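Local coordinates for ketol-acid reductoisomerase (uncultured archaeon GZfos26G2, PDB 4XDY), which catalyses the magnesium-dependent alkyl migration of 2-acetolactate and its reduction, preferentially with NADH, to 2,3-dihydroxy-isovalerate in branched-chain amino-acid biosynthesis, at the interface of chains A and B. Residues are numbered along the deposited sequence; one frame, centred on the assembly and turned at random. Chains: chain A/B, Ketol-acid reductoisomerase.

Contact 1: the interface of chains A and B. Residues chain A 291, 294, 298, 305-306, 309; chain B 261, 264-265.
B:Tyr261 carries this part of the homodimer interface, with 95 Å² buried. Its CG stands anti to the backbone N (chi1 175°), so the phenol reaches away from helix 257-270 and in among side chains of chain A. On one side, ring carbon CE2 lies 3.6 Å from CE1 of A:Phe291, the two side chains passing alongside each other in opposite directions. On the other side CE1 meets CD2 of A:Phe305, which crosses at about a right angle, and CG of A:Glu298 at 3.7 Å. B:Ala265 CB, from the tyrosine's own helix, covers a face toward the rim. The phenol OH is 2.6 Å from a water that also touches A:Glu298 OE1, so the polar tip is linked across the interface through solvent. The other carboxylate oxygen, OE2, is gripped by two backbone amides: A:Phe305 N at 2.8 Å, on the syn lone pair, and A:Leu306 N from above the carboxylate plane. This should hold the glutamate fixed beside the ring. A:Phe305 then points the tip of its ring at the backbone of B:Trp264, whose carbonyl carbon sits at the ring edge in plane. A:Ser309 lays its CB over the five-membered ring of B:Trp264, 3.7 Å from the centroid, while its OG bonds back to A:Phe305 O at 2.8 Å. In the fold, helix 257-270 of chain B packs against helices 290-300 and 304-315 of chain A, all within the knotted C-terminal domain.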
ATOM      1  N   PHE A 291      -7.462  25.753   6.083  1.00 20.15           N
ATOM      2  CA  PHE A 291      -7.759  24.477   6.589  1.00 21.59           C
ATOM      3  C   PHE A 291      -7.715  24.443   8.105  1.00 20.58           C
ATOM      4  O   PHE A 291      -8.587  23.820   8.814  1.00 19.89           O
ATOM      5  CB  PHE A 291      -6.832  23.415   5.989  1.00 20.97           C
ATOM      6  CG  PHE A 291      -7.083  22.072   6.601  1.00 20.92           C
ATOM      7  CD1 PHE A 291      -8.118  21.285   6.167  1.00 20.72           C
ATOM      8  CD2 PHE A 291      -6.385  21.660   7.712  1.00 20.51           C
ATOM      9  CE1 PHE A 291      -8.445  20.089   6.817  1.00 20.90           C
ATOM     10  CE2 PHE A 291      -6.670  20.463   8.334  1.00 22.36           C
ATOM     11  CZ  PHE A 291      -7.710  19.665   7.892  1.00 21.07           C
ATOM     12  N   GLU A 294     -10.730  25.857   9.608  1.00 23.56           N
ATOM     13  CA  GLU A 294     -11.860  24.924   9.458  1.00 25.27           C
ATOM     14  C   GLU A 294     -11.822  23.781  10.417  1.00 23.47           C
ATOM     15  O   GLU A 294     -12.853  23.370  10.959  1.00 23.42           O
ATOM     16  CB  GLU A 294     -11.960  24.313   8.020  1.00 27.30           C
ATOM     17  CG  GLU A 294     -12.185  25.384   7.004  1.00 35.97           C
ATOM     18  CD  GLU A 294     -12.015  24.862   5.587  1.00 46.45           C
ATOM     19  OE1 GLU A 294     -11.643  23.685   5.352  1.00 45.90           O
ATOM     20  OE2 GLU A 294     -12.242  25.695   4.692  1.00 60.45           O
ATOM     21  N   GLU A 298     -14.471  23.078  13.218  1.00 23.86           N
ATOM     22  CA  GLU A 298     -15.171  21.800  13.313  1.00 23.01           C
ATOM     23  C   GLU A 298     -15.180  21.171  14.699  1.00 22.13           C
ATOM     24  O   GLU A 298     -16.141  20.618  15.213  1.00 22.80           O
ATOM     25  CB  GLU A 298     -14.548  20.839  12.270  1.00 21.47           C
ATOM     26  CG  GLU A 298     -15.036  19.414  12.340  1.00 23.76           C
ATOM     27  CD  GLU A 298     -16.461  19.255  11.780  1.00 22.85           C
ATOM     28  OE1 GLU A 298     -16.888  20.188  11.080  1.00 26.34           O
ATOM     29  OE2 GLU A 298     -16.961  18.155  12.061  1.00 23.18           O
ATOM     30  N   PHE A 305     -19.308  16.904  11.212  1.00 19.36           N
ATOM     31  CA  PHE A 305     -18.912  16.377   9.889  1.00 21.06           C
ATOM     32  C   PHE A 305     -18.094  15.110  10.018  1.00 20.32           C
ATOM     33  O   PHE A 305     -18.320  14.138   9.309  1.00 20.73           O
ATOM     34  CB  PHE A 305     -18.173  17.441   9.077  1.00 22.58           C
ATOM     35  CG  PHE A 305     -17.617  16.926   7.768  1.00 22.64           C
ATOM     36  CD1 PHE A 305     -18.433  16.797   6.661  1.00 24.25           C
ATOM     37  CD2 PHE A 305     -16.304  16.516   7.650  1.00 22.47           C
ATOM     38  CE1 PHE A 305     -17.963  16.289   5.458  1.00 26.13           C
ATOM     39  CE2 PHE A 305     -15.817  16.078   6.403  1.00 21.71           C
ATOM     40  CZ  PHE A 305     -16.647  15.941   5.332  1.00 23.59           C
ATOM     41  N   LEU A 306     -17.149  15.088  10.988  1.00 21.68           N
ATOM     42  CA  LEU A 306     -16.374  13.907  11.180  1.00 23.85           C
ATOM     43  C   LEU A 306     -17.248  12.751  11.689  1.00 22.48           C
ATOM     44  O   LEU A 306     -17.114  11.659  11.236  1.00 23.59           O
ATOM     45  CB  LEU A 306     -15.143  14.231  12.095  1.00 24.97           C
ATOM     46  CG  LEU A 306     -14.140  13.147  12.450  1.00 25.39           C
ATOM     47  CD1 LEU A 306     -13.588  12.555  11.155  1.00 25.07           C
ATOM     48  CD2 LEU A 306     -13.076  13.832  13.338  1.00 26.55           C
ATOM     49  N   SER A 309     -19.284  11.541   8.706  1.00 24.57           N
ATOM     50  CA  SER A 309     -18.410  10.810   7.833  1.00 24.94           C
ATOM     51  C   SER A 309     -18.048   9.399   8.311  1.00 24.80           C
ATOM     52  O   SER A 309     -18.093   8.451   7.502  1.00 25.36           O
ATOM     53  CB  SER A 309     -17.146  11.641   7.448  1.00 21.58           C
ATOM     54  OG  SER A 309     -17.450  12.917   6.954  1.00 22.95           O
TER
ATOM     55  N   TYR B 261     -10.257  13.832   9.715  1.00 16.73           N
ATOM     56  CA  TYR B 261     -10.975  14.955   9.216  1.00 17.72           C
ATOM     57  C   TYR B 261     -10.494  15.390   7.832  1.00 20.57           C
ATOM     58  O   TYR B 261     -11.305  15.610   6.892  1.00 18.28           O
ATOM     59  CB  TYR B 261     -10.969  16.158  10.210  1.00 17.65           C
ATOM     60  CG  TYR B 261     -11.634  17.397   9.652  1.00 20.42           C
ATOM     61  CD1 TYR B 261     -13.064  17.494   9.522  1.00 20.37           C
ATOM     62  CD2 TYR B 261     -10.905  18.474   9.245  1.00 20.10           C
ATOM     63  CE1 TYR B 261     -13.659  18.646   9.022  1.00 20.55           C
ATOM     64  CE2 TYR B 261     -11.485  19.602   8.714  1.00 22.87           C
ATOM     65  CZ  TYR B 261     -12.894  19.679   8.600  1.00 23.22           C
ATOM     66  OH  TYR B 261     -13.464  20.791   8.101  1.00 22.93           O
ATOM     67  N   TRP B 264     -11.688  13.081   4.990  1.00 18.87           N
ATOM     68  CA  TRP B 264     -13.070  13.240   4.561  1.00 18.88           C
ATOM     69  C   TRP B 264     -13.380  14.596   4.055  1.00 20.17           C
ATOM     70  O   TRP B 264     -14.291  14.720   3.201  1.00 19.46           O
ATOM     71  CB  TRP B 264     -14.070  12.813   5.649  1.00 18.33           C
ATOM     72  CG  TRP B 264     -13.972  11.373   5.992  1.00 18.87           C
ATOM     73  CD1 TRP B 264     -13.844  10.879   7.240  1.00 18.06           C
ATOM     74  CD2 TRP B 264     -14.005  10.228   5.129  1.00 19.59           C
ATOM     75  NE1 TRP B 264     -13.716   9.577   7.222  1.00 19.49           N
ATOM     76  CE2 TRP B 264     -13.859   9.122   5.947  1.00 19.83           C
ATOM     77  CE3 TRP B 264     -14.144  10.039   3.751  1.00 21.22           C
ATOM     78  CZ2 TRP B 264     -13.868   7.824   5.490  1.00 21.23           C
ATOM     79  CZ3 TRP B 264     -14.108   8.702   3.283  1.00 22.40           C
ATOM     80  CH2 TRP B 264     -13.960   7.643   4.148  1.00 24.38           C
ATOM     81  N   ALA B 265     -12.708  15.637   4.542  1.00 19.14           N
ATOM     82  CA  ALA B 265     -13.004  17.001   4.108  1.00 19.45           C
ATOM     83  C   ALA B 265     -12.392  17.298   2.765  1.00 18.85           C
ATOM     84  O   ALA B 265     -12.994  17.962   1.911  1.00 22.35           O
ATOM     85  CB  ALA B 265     -12.516  18.047   5.134  1.00 20.94           C
TER
HETATM   86  O   HOH W   1     -15.915  21.224   8.949  1.00 31.99           O

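Contact 2: the interface of chains A and B. Residues chain A 197, 202, 276, 278-280, 283; chain B 210, 213-214, 217, 220, 270.
The ring of A:Phe197 has A:Met279 CB, from its own chain, at its edge and in plane, and its tip is turned to chain B: CZ lies 3.7 Å from CG1 of B:Val217, and CE2 looks onto the backbone of B:Gly214. B:Val217 is deeply buried, with 93 Å² hidden. Its CG1, anti to the backbone N (chi1 164°), serves A:Phe197 and A:Leu283, while CG2 meets CG of A:Lys276 at 3.6 Å. A:Met279, extended beyond CG, slips its SD over B:Gly214, 3.7 Å from CA, and puts CE against CD1 of B:Leu210; with no side chain on the glycine, the sulfur can come close to its backbone. B:Ile270 CD1 closes in on A:Met279 CA at 3.8 Å. A:Lys276, its CG anti to the backbone N (chi1 -169°) and its chain extended beyond, runs across the amide oxygen of B:Asn213 to a salt bridge from NZ to B:Glu220 OE2 at 2.8 Å, on the syn lone pair. An alanine here, lacking the chain beyond CB, would remove the salt bridge and the packing on B:Val217 CG2, and would probably weaken this edge of the interface. A:Lys280 NZ stays 4.4 Å from B:Glu220 OE1 and may add electrostatic support. Helices 188-203 and 273-287 of one subunit thus clamp helix 205-220 of the other, helping to hold the homodimer together.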
ATOM      1  N   PHE A 197      -0.878  18.253   3.881  1.00 17.95           N
ATOM      2  CA  PHE A 197      -1.067  17.967   2.460  1.00 18.48           C
ATOM      3  C   PHE A 197      -1.061  16.488   2.150  1.00 17.51           C
ATOM      4  O   PHE A 197      -1.947  15.981   1.437  1.00 17.30           O
ATOM      5  CB  PHE A 197       0.049  18.646   1.626  1.00 19.32           C
ATOM      6  CG  PHE A 197      -0.011  18.280   0.197  1.00 17.93           C
ATOM      7  CD1 PHE A 197      -0.929  18.891  -0.625  1.00 19.97           C
ATOM      8  CD2 PHE A 197       0.780  17.297  -0.314  1.00 19.51           C
ATOM      9  CE1 PHE A 197      -0.978  18.551  -1.990  1.00 19.30           C
ATOM     10  CE2 PHE A 197       0.688  16.889  -1.667  1.00 19.01           C
ATOM     11  CZ  PHE A 197      -0.201  17.539  -2.509  1.00 18.95           C
ATOM     12  N   VAL A 202      -2.976  12.461  -0.556  1.00 16.54           N
ATOM     13  CA  VAL A 202      -2.267  11.271  -1.046  1.00 15.57           C
ATOM     14  C   VAL A 202      -2.547  10.061  -0.183  1.00 18.10           C
ATOM     15  O   VAL A 202      -3.128   9.049  -0.621  1.00 18.60           O
ATOM     16  CB  VAL A 202      -0.722  11.506  -1.153  1.00 16.18           C
ATOM     17  CG1 VAL A 202      -0.024  10.244  -1.667  1.00 18.10           C
ATOM     18  CG2 VAL A 202      -0.464  12.708  -2.080  1.00 19.94           C
ATOM     19  N   LYS A 276      -3.906  17.432 -10.222  1.00 19.54           N
ATOM     20  CA  LYS A 276      -2.734  18.140  -9.751  1.00 20.86           C
ATOM     21  C   LYS A 276      -3.103  19.581  -9.308  1.00 22.04           C
ATOM     22  O   LYS A 276      -2.601  20.089  -8.272  1.00 20.85           O
ATOM     23  CB  LYS A 276      -1.621  18.160 -10.784  1.00 20.79           C
ATOM     24  CG  LYS A 276      -0.302  18.658 -10.243  1.00 21.77           C
ATOM     25  CD  LYS A 276       0.848  18.601 -11.272  1.00 22.70           C
ATOM     26  CE  LYS A 276       2.135  19.118 -10.739  1.00 23.05           C
ATOM     27  NZ  LYS A 276       3.214  18.885 -11.726  1.00 22.77           N
ATOM     28  N   LYS A 278      -6.082  20.609  -8.264  0.70 23.10           N
ATOM     29  CA  LYS A 278      -6.834  20.507  -7.007  0.70 22.56           C
ATOM     30  C   LYS A 278      -5.833  20.361  -5.843  0.70 19.05           C
ATOM     31  O   LYS A 278      -5.965  21.003  -4.780  0.70 20.58           O
ATOM     32  CB  LYS A 278      -7.801  19.343  -7.039  0.70 25.31           C
ATOM     33  CG  LYS A 278      -8.991  19.538  -8.014  0.70 31.83           C
ATOM     34  CD  LYS A 278      -9.985  20.547  -7.427  0.70 38.56           C
ATOM     35  CE  LYS A 278     -11.370  20.354  -8.057  0.70 48.18           C
ATOM     36  NZ  LYS A 278     -11.364  21.007  -9.380  0.70 48.87           N
ATOM     37  N   MET A 279      -4.818  19.564  -6.075  1.00 18.55           N
ATOM     38  CA  MET A 279      -3.753  19.382  -5.047  1.00 20.13           C
ATOM     39  C   MET A 279      -3.051  20.687  -4.689  1.00 19.62           C
ATOM     40  O   MET A 279      -2.815  20.977  -3.519  1.00 21.64           O
ATOM     41  CB  MET A 279      -2.727  18.344  -5.499  1.00 17.52           C
ATOM     42  CG  MET A 279      -3.247  16.921  -5.511  1.00 15.99           C
ATOM     43  SD  MET A 279      -1.876  15.830  -6.005  1.00 18.26           S
ATOM     44  CE  MET A 279      -2.482  14.176  -5.597  1.00 19.80           C
ATOM     45  N   LYS A 280      -2.695  21.470  -5.699  0.50 20.87           N
ATOM     46  CA  LYS A 280      -2.126  22.806  -5.491  0.50 19.99           C
ATOM     47  C   LYS A 280      -3.034  23.665  -4.652  0.50 20.85           C
ATOM     48  O   LYS A 280      -2.554  24.299  -3.693  0.50 21.58           O
ATOM     49  CB  LYS A 280      -1.853  23.501  -6.826  0.50 20.36           C
ATOM     50  CG  LYS A 280      -0.619  22.967  -7.527  0.50 22.03           C
ATOM     51  CD  LYS A 280      -0.468  23.602  -8.927  0.50 22.98           C
ATOM     52  CE  LYS A 280       0.418  22.760  -9.813  0.50 24.82           C
ATOM     53  NZ  LYS A 280       0.550  23.409 -11.132  0.50 26.14           N
ATOM     54  N   LEU A 283      -3.054  22.456  -1.049  1.00 21.36           N
ATOM     55  CA  LEU A 283      -1.800  22.857  -0.397  1.00 20.61           C
ATOM     56  C   LEU A 283      -1.874  24.334  -0.000  1.00 21.96           C
ATOM     57  O   LEU A 283      -1.404  24.717   1.094  1.00 22.41           O
ATOM     58  CB  LEU A 283      -0.608  22.645  -1.323  1.00 21.42           C
ATOM     59  CG  LEU A 283       0.771  23.025  -0.760  1.00 22.03           C
ATOM     60  CD1 LEU A 283       1.047  22.318   0.589  1.00 22.81           C
ATOM     61  CD2 LEU A 283       1.905  22.810  -1.756  1.00 23.98           C
TER
ATOM     62  N   LEU B 210      -1.276   9.097  -8.649  1.00 17.10           N
ATOM     63  CA  LEU B 210      -1.613   9.804  -7.410  1.00 17.23           C
ATOM     64  C   LEU B 210      -0.316  10.190  -6.674  1.00 16.73           C
ATOM     65  O   LEU B 210      -0.168  11.363  -6.234  1.00 17.93           O
ATOM     66  CB  LEU B 210      -2.513   8.946  -6.523  1.00 18.19           C
ATOM     67  CG  LEU B 210      -2.868   9.511  -5.186  1.00 17.24           C
ATOM     68  CD1 LEU B 210      -3.842  10.682  -5.305  1.00 19.79           C
ATOM     69  CD2 LEU B 210      -3.545   8.435  -4.346  1.00 16.81           C
ATOM     70  N   ASN B 213       1.888  12.871  -8.729  1.00 18.14           N
ATOM     71  CA  ASN B 213       1.312  14.198  -8.689  1.00 18.38           C
ATOM     72  C   ASN B 213       1.476  14.870  -7.343  1.00 17.86           C
ATOM     73  O   ASN B 213       1.901  16.006  -7.243  1.00 17.78           O
ATOM     74  CB  ASN B 213      -0.171  14.263  -9.150  1.00 18.24           C
ATOM     75  CG  ASN B 213      -0.288  14.248 -10.649  1.00 20.69           C
ATOM     76  OD1 ASN B 213      -0.069  15.271 -11.321  1.00 21.15           O
ATOM     77  ND2 ASN B 213      -0.607  13.106 -11.216  1.00 19.65           N
ATOM     78  N   GLY B 214       1.241  14.126  -6.264  1.00 17.29           N
ATOM     79  CA  GLY B 214       1.469  14.660  -4.938  1.00 18.34           C
ATOM     80  C   GLY B 214       2.932  15.083  -4.711  1.00 18.69           C
ATOM     81  O   GLY B 214       3.207  16.125  -4.126  1.00 17.39           O
ATOM     82  N   VAL B 217       3.763  18.264  -6.617  1.00 18.49           N
ATOM     83  CA  VAL B 217       3.143  19.459  -6.033  1.00 18.39           C
ATOM     84  C   VAL B 217       4.011  19.934  -4.885  1.00 21.58           C
ATOM     85  O   VAL B 217       4.275  21.141  -4.743  1.00 18.92           O
ATOM     86  CB  VAL B 217       1.669  19.189  -5.626  1.00 17.91           C
ATOM     87  CG1 VAL B 217       1.112  20.258  -4.678  1.00 21.30           C
ATOM     88  CG2 VAL B 217       0.866  19.052  -6.845  1.00 18.29           C
ATOM     89  N   GLU B 220       7.476  21.225  -6.306  1.00 23.18           N
ATOM     90  CA  GLU B 220       7.329  22.482  -7.086  1.00 24.28           C
ATOM     91  C   GLU B 220       7.003  23.597  -6.119  1.00 24.97           C
ATOM     92  O   GLU B 220       7.261  24.762  -6.415  1.00 27.34           O
ATOM     93  CB  GLU B 220       6.217  22.408  -8.139  1.00 24.88           C
ATOM     94  CG  GLU B 220       6.621  21.412  -9.206  1.00 23.84           C
ATOM     95  CD  GLU B 220       5.476  21.018 -10.141  1.00 27.88           C
ATOM     96  OE1 GLU B 220       4.445  21.638 -10.106  1.00 28.64           O
ATOM     97  OE2 GLU B 220       5.674  20.061 -10.904  1.00 27.97           O
ATOM     98  N   ILE B 270      -9.951  16.232  -4.132  1.00 20.58           N
ATOM     99  CA  ILE B 270      -8.862  15.844  -4.978  1.00 20.27           C
ATOM    100  C   ILE B 270      -9.274  14.796  -5.999  1.00 20.22           C
ATOM    101  O   ILE B 270      -8.974  14.914  -7.214  1.00 20.46           O
ATOM    102  CB  ILE B 270      -7.661  15.304  -4.101  1.00 20.09           C
ATOM    103  CG1 ILE B 270      -7.242  16.344  -3.028  1.00 19.78           C
ATOM    104  CG2 ILE B 270      -6.488  14.878  -4.921  1.00 20.64           C
ATOM    105  CD1 ILE B 270      -6.919  17.740  -3.597  1.00 21.02           C
TER

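Contact 3: the interface of chains A and B. Residues chain A 224, 226-227, 230; chain B 1, 3, 135, 154, 184, 186, 190.
At the apolar centre B:Leu184, on strand 183-185, presses its CD1 onto the first turn of helix 225-254, 3.5 Å from A:Met227 CA. Its CG is anti to the carbonyl carbon (chi1 -55°), and with chi2 at -180° both methyls face chain A: CD1 also meets A:Phe230 CD2, the two side chains tip to tip, and CD2 touches A:Glu226 CB. A:Met227 starts with CG anti to the backbone N and bends at its last torsion, bringing the terminal CE methyl 3.8 Å from B:Cys186 CB and next to CD2 of B:Leu154, whose side chain it crosses at about a right angle. The leucine thus packs against the start of the helix, between A:Glu226, A:Met227 and A:Phe230, and the methionine reaches back into chain B. Farther out, A:Pro224, in the loop before that helix, sets CG 3.6 Å from the sulfur of B:Met1, and B:Ile3 CD1 leans on A:Glu226 CG. On the polar rim a water joins two backbone carbonyls, lying 3.0 Å from A:Phe230 O and 2.8 Å from B:Lys135 O. At the opposite end the terminal amine of B:Met1, a poorly ordered residue whose contacts are less certain, is modelled donating to A:Glu226 OE1 at 2.9 Å, 44° out of the carboxylate plane.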
ATOM      1  N   PRO A 224     -19.309  -8.267  -9.004  1.00 21.44           N
ATOM      2  CA  PRO A 224     -19.628  -8.594  -7.591  1.00 22.10           C
ATOM      3  C   PRO A 224     -18.737  -7.746  -6.663  1.00 21.17           C
ATOM      4  O   PRO A 224     -17.571  -7.519  -6.972  1.00 18.36           O
ATOM      5  CB  PRO A 224     -19.211 -10.045  -7.467  1.00 23.60           C
ATOM      6  CG  PRO A 224     -19.286 -10.607  -8.833  1.00 24.20           C
ATOM      7  CD  PRO A 224     -19.059  -9.485  -9.797  1.00 21.86           C
ATOM      8  N   GLU A 226     -17.383  -8.586  -3.940  1.00 16.36           N
ATOM      9  CA  GLU A 226     -16.210  -9.320  -3.485  1.00 18.07           C
ATOM     10  C   GLU A 226     -15.025  -9.200  -4.481  1.00 16.70           C
ATOM     11  O   GLU A 226     -13.849  -9.087  -4.104  1.00 15.80           O
ATOM     12  CB  GLU A 226     -16.555 -10.776  -3.293  1.00 20.41           C
ATOM     13  CG  GLU A 226     -17.610 -11.002  -2.198  1.00 21.78           C
ATOM     14  CD  GLU A 226     -19.014 -10.764  -2.638  1.00 23.34           C
ATOM     15  OE1 GLU A 226     -19.379 -10.586  -3.822  1.00 22.63           O
ATOM     16  OE2 GLU A 226     -19.801 -10.776  -1.675  1.00 28.11           O
ATOM     17  N   MET A 227     -15.394  -9.230  -5.756  1.00 17.49           N
ATOM     18  CA  MET A 227     -14.410  -9.065  -6.860  1.00 17.10           C
ATOM     19  C   MET A 227     -13.782  -7.676  -6.858  1.00 17.68           C
ATOM     20  O   MET A 227     -12.578  -7.539  -6.898  1.00 16.64           O
ATOM     21  CB  MET A 227     -15.103  -9.443  -8.144  1.00 18.27           C
ATOM     22  CG  MET A 227     -14.175  -9.519  -9.357  1.00 20.25           C
ATOM     23  SD  MET A 227     -15.109  -9.871 -10.856  1.00 22.27           S
ATOM     24  CE  MET A 227     -15.637 -11.546 -10.487  1.00 21.45           C
ATOM     25  N   PHE A 230     -11.228  -7.454  -3.890  1.00 16.02           N
ATOM     26  CA  PHE A 230      -9.970  -8.080  -4.061  1.00 15.53           C
ATOM     27  C   PHE A 230      -9.131  -7.241  -5.064  1.00 15.76           C
ATOM     28  O   PHE A 230      -7.935  -7.071  -4.903  1.00 16.49           O
ATOM     29  CB  PHE A 230     -10.139  -9.446  -4.623  1.00 16.27           C
ATOM     30  CG  PHE A 230     -10.629 -10.507  -3.598  1.00 16.93           C
ATOM     31  CD1 PHE A 230     -10.167 -10.483  -2.276  1.00 18.90           C
ATOM     32  CD2 PHE A 230     -11.466 -11.488  -3.971  1.00 22.21           C
ATOM     33  CE1 PHE A 230     -10.549 -11.473  -1.338  1.00 20.87           C
ATOM     34  CE2 PHE A 230     -11.904 -12.459  -3.060  1.00 18.27           C
ATOM     35  CZ  PHE A 230     -11.423 -12.433  -1.773  1.00 19.43           C
TER
ATOM     36  N   MET B   1     -21.656 -12.327  -3.992  1.00 41.42           N
ATOM     37  CA  MET B   1     -21.486 -13.765  -4.345  1.00 42.09           C
ATOM     38  C   MET B   1     -20.562 -14.608  -3.449  1.00 43.35           C
ATOM     39  O   MET B   1     -19.676 -14.085  -2.824  1.00 42.35           O
ATOM     40  CB  MET B   1     -20.882 -13.814  -5.709  1.00 40.83           C
ATOM     41  CG  MET B   1     -19.473 -13.240  -5.712  1.00 44.58           C
ATOM     42  SD  MET B   1     -18.468 -13.650  -7.105  1.00 53.57           S
ATOM     43  CE  MET B   1     -19.065 -15.317  -7.407  1.00 44.58           C
ATOM     44  N   ILE B   3     -17.712 -17.091  -1.865  1.00 22.36           N
ATOM     45  CA  ILE B   3     -16.255 -17.180  -1.888  1.00 20.91           C
ATOM     46  C   ILE B   3     -15.877 -18.580  -1.456  1.00 21.97           C
ATOM     47  O   ILE B   3     -16.350 -19.068  -0.395  1.00 22.06           O
ATOM     48  CB  ILE B   3     -15.604 -16.218  -0.915  1.00 20.76           C
ATOM     49  CG1 ILE B   3     -16.041 -14.775  -1.153  1.00 26.83           C
ATOM     50  CG2 ILE B   3     -14.081 -16.391  -0.918  1.00 20.11           C
ATOM     51  CD1 ILE B   3     -15.718 -13.831  -0.022  1.00 28.99           C
ATOM     52  N   LYS B 135      -5.265 -12.498  -8.002  1.00 15.22           N
ATOM     53  CA  LYS B 135      -5.353 -11.043  -7.832  1.00 15.57           C
ATOM     54  C   LYS B 135      -4.130 -10.554  -7.054  1.00 17.28           C
ATOM     55  O   LYS B 135      -4.192 -10.076  -5.897  1.00 17.48           O
ATOM     56  CB  LYS B 135      -6.678 -10.736  -7.143  1.00 17.14           C
ATOM     57  CG  LYS B 135      -7.954 -11.151  -7.882  1.00 17.79           C
ATOM     58  CD  LYS B 135      -8.297 -10.554  -9.287  1.00 17.23           C
ATOM     59  CE  LYS B 135      -7.681 -11.364 -10.450  1.00 18.71           C
ATOM     60  NZ  LYS B 135      -7.823 -10.558 -11.711  1.00 18.90           N
ATOM     61  N   LEU B 154      -9.590 -15.760  -9.089  1.00 16.34           N
ATOM     62  CA  LEU B 154     -10.774 -15.869  -9.848  1.00 16.85           C
ATOM     63  C   LEU B 154     -10.612 -17.106 -10.757  1.00 20.06           C
ATOM     64  O   LEU B 154      -9.558 -17.350 -11.362  1.00 18.69           O
ATOM     65  CB  LEU B 154     -11.004 -14.641 -10.696  1.00 17.08           C
ATOM     66  CG  LEU B 154     -11.845 -13.460 -10.193  1.00 19.23           C
ATOM     67  CD1 LEU B 154     -11.401 -13.040  -8.852  1.00 22.30           C
ATOM     68  CD2 LEU B 154     -11.749 -12.256 -11.124  1.00 20.33           C
ATOM     69  N   LEU B 184     -13.251 -16.768  -6.248  1.00 15.93           N
ATOM     70  CA  LEU B 184     -14.535 -16.380  -6.837  1.00 18.02           C
ATOM     71  C   LEU B 184     -14.626 -17.028  -8.186  1.00 19.39           C
ATOM     72  O   LEU B 184     -13.687 -16.960  -9.020  1.00 19.61           O
ATOM     73  CB  LEU B 184     -14.623 -14.855  -7.048  1.00 19.31           C
ATOM     74  CG  LEU B 184     -14.375 -13.988  -5.868  1.00 22.63           C
ATOM     75  CD1 LEU B 184     -14.503 -12.532  -6.208  1.00 22.39           C
ATOM     76  CD2 LEU B 184     -15.469 -14.315  -4.832  1.00 26.76           C
ATOM     77  N   CYS B 186     -16.141 -17.084 -11.974  1.00 20.59           N
ATOM     78  CA  CYS B 186     -16.589 -16.029 -12.862  1.00 19.84           C
ATOM     79  C   CYS B 186     -16.410 -16.483 -14.299  1.00 20.42           C
ATOM     80  O   CYS B 186     -16.030 -17.602 -14.532  1.00 21.44           O
ATOM     81  CB  CYS B 186     -15.839 -14.704 -12.582  1.00 22.97           C
ATOM     82  SG  CYS B 186     -14.048 -14.827 -12.939  1.00 22.49           S
ATOM     83  N   GLN B 190     -15.461 -11.561 -17.590  1.00 20.00           N
ATOM     84  CA  GLN B 190     -15.519 -10.810 -16.379  1.00 19.53           C
ATOM     85  C   GLN B 190     -14.172 -10.528 -15.790  1.00 17.60           C
ATOM     86  O   GLN B 190     -13.908  -9.429 -15.277  1.00 19.33           O
ATOM     87  CB  GLN B 190     -16.347 -11.516 -15.307  1.00 23.12           C
ATOM     88  CG  GLN B 190     -17.798 -11.418 -15.486  1.00 30.84           C
ATOM     89  CD  GLN B 190     -18.439 -12.180 -14.316  1.00 42.44           C
ATOM     90  OE1 GLN B 190     -18.350 -13.408 -14.249  1.00 32.04           O
ATOM     91  NE2 GLN B 190     -18.968 -11.434 -13.338  1.00 42.30           N
TER
HETATM   92  O   HOH W   2      -6.219  -9.366  -4.122  1.00 16.58           O

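Contact 1 and contact 2 are neighbours, their C-alpha centres about 18 Å apart, and share helix 257-270 of chain B, which supplies the aromatic pair to one and its last residue to the other. The C-alpha centre of contact 3, where the N-terminal Rossmann domain of chain B meets helix 225-254 of chain A, lies about 34 Å from that of contact 1 and 33 Å from that of contact 2. Helix 188-203 serves contact 2 from chain A and contact 3 from chain B. Two-fold symmetry repeats each contact, so C-terminal and Rossmann regions both hold the homodimer, each contact centre within about 16 Å of a predicted active-site histidine, A:His112 for contacts 1 and 2, B:His112 for contact 3.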